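Local coordinates for GGDEF family protein (Vibrio cholerae, PDB 5GZS) that acts as a diguanylate cyclase, making the second messenger cyclic di-GMP, and binds arginine through its periplasmic portion, which probably serves as the sensor, at the interface of chains A and B. Numbering follows the deposited sequence. Chains: chain A/B, GGDEF family protein.

The interface of chains A and B. Residues chain A 355-357; chain B 72-73.
B:Arg72 reaches from strand 69-75 between the A:Asn355 carbonyl and the A:Ile357 side chain, in a loop between helix 344-352 and strand 359-361. Some 193 Å² is hidden in the patch, with B:Arg72 contributing 80 Å². Both segments belong to sequence regions of the family 3 periplasmic solute-binding type: the strand to the first, the loop to the second, so unlike regions of two copies meet. The whole interface is two-fold symmetric, and a twin of this contact exists with the chains exchanged; the symmetry does not by itself establish a dimer in the cell.

Along the arginine, B:Arg72 CB lies 3.6 Å from the backbone carbonyl oxygen O of A:Asn355. Next, B:Arg72 CG comes within 3.4 Å of the same A:Asn355 O; chi1 of -55° sets this methylene opposite the arginine's own carbonyl carbon. B:Arg72 CD borders A:Asn355 O as well as A:Ile357 CG1, the latter at 3.6 Å. At NE the carbonyl oxygen and the isoleucine lie on opposite faces of the guanidinium. A:Asn355 O is 3.2 Å from B:Arg72 NE, yet it sits well above the plane and the N-H points another way, which rules out a hydrogen bond; any attraction would be broadly electrostatic. The chain bends at chi3 (128°), and CZ then carries its flat face to the isoleucine, with A:Ile357 CD1 3.4 Å from B:Arg72 CZ. This methyl is displaced from the face centre toward the NE and NH2 side; having no acceptor to offer, it meets the guanidinium face by van der Waals packing. A:Ile357 supplies it with its CG1-CD1 branch.

Beside this, the B:Pro73 ring meets the root of A:Lys356, B:Pro73 CG to A:Lys356 CB at 3.7 Å.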
# COMPACT_ATOMS: atom_id res chain seq x y z
N ASN A 355 14.61 5.03 -24.13
CA ASN A 355 15.08 4.94 -25.52
C ASN A 355 14.17 4.13 -26.45
O ASN A 355 14.56 3.75 -27.55
CB ASN A 355 16.48 4.35 -25.54
CG ASN A 355 17.25 4.75 -26.76
OD1 ASN A 355 16.99 5.81 -27.34
ND2 ASN A 355 18.17 3.90 -27.19
N LYS A 356 12.96 3.86 -25.97
CA LYS A 356 11.97 3.09 -26.71
C LYS A 356 11.11 4.04 -27.53
O LYS A 356 10.82 5.16 -27.10
CB LYS A 356 11.11 2.28 -25.73
CG LYS A 356 9.89 1.59 -26.34
CD LYS A 356 8.90 1.17 -25.25
CE LYS A 356 7.71 0.42 -25.84
NZ LYS A 356 8.08 -0.22 -27.13
N ILE A 357 10.70 3.60 -28.72
CA ILE A 357 9.78 4.42 -29.50
C ILE A 357 8.39 4.38 -28.91
O ILE A 357 7.78 3.30 -28.78
CB ILE A 357 9.70 3.99 -30.96
CG1 ILE A 357 11.02 4.24 -31.65
CG2 ILE A 357 8.67 4.87 -31.66
CD1 ILE A 357 11.41 5.72 -31.61
N ARG B 72 17.53 0.39 -29.33
CA ARG B 72 16.33 0.50 -28.54
C ARG B 72 16.17 -0.79 -27.74
O ARG B 72 16.76 -1.81 -28.09
CB ARG B 72 15.14 0.78 -29.46
CG ARG B 72 15.40 2.01 -30.32
CD ARG B 72 14.15 2.56 -30.96
NE ARG B 72 14.03 3.98 -30.69
CZ ARG B 72 14.66 4.92 -31.38
NH1 ARG B 72 15.43 4.58 -32.40
NH2 ARG B 72 14.50 6.20 -31.05
N PRO B 73 15.44 -0.74 -26.61
CA PRO B 73 15.39 -1.91 -25.73
C PRO B 73 14.91 -3.15 -26.48
O PRO B 73 14.02 -3.04 -27.31
CB PRO B 73 14.41 -1.50 -24.63
CG PRO B 73 13.83 -0.19 -25.06
CD PRO B 73 14.82 0.43 -25.98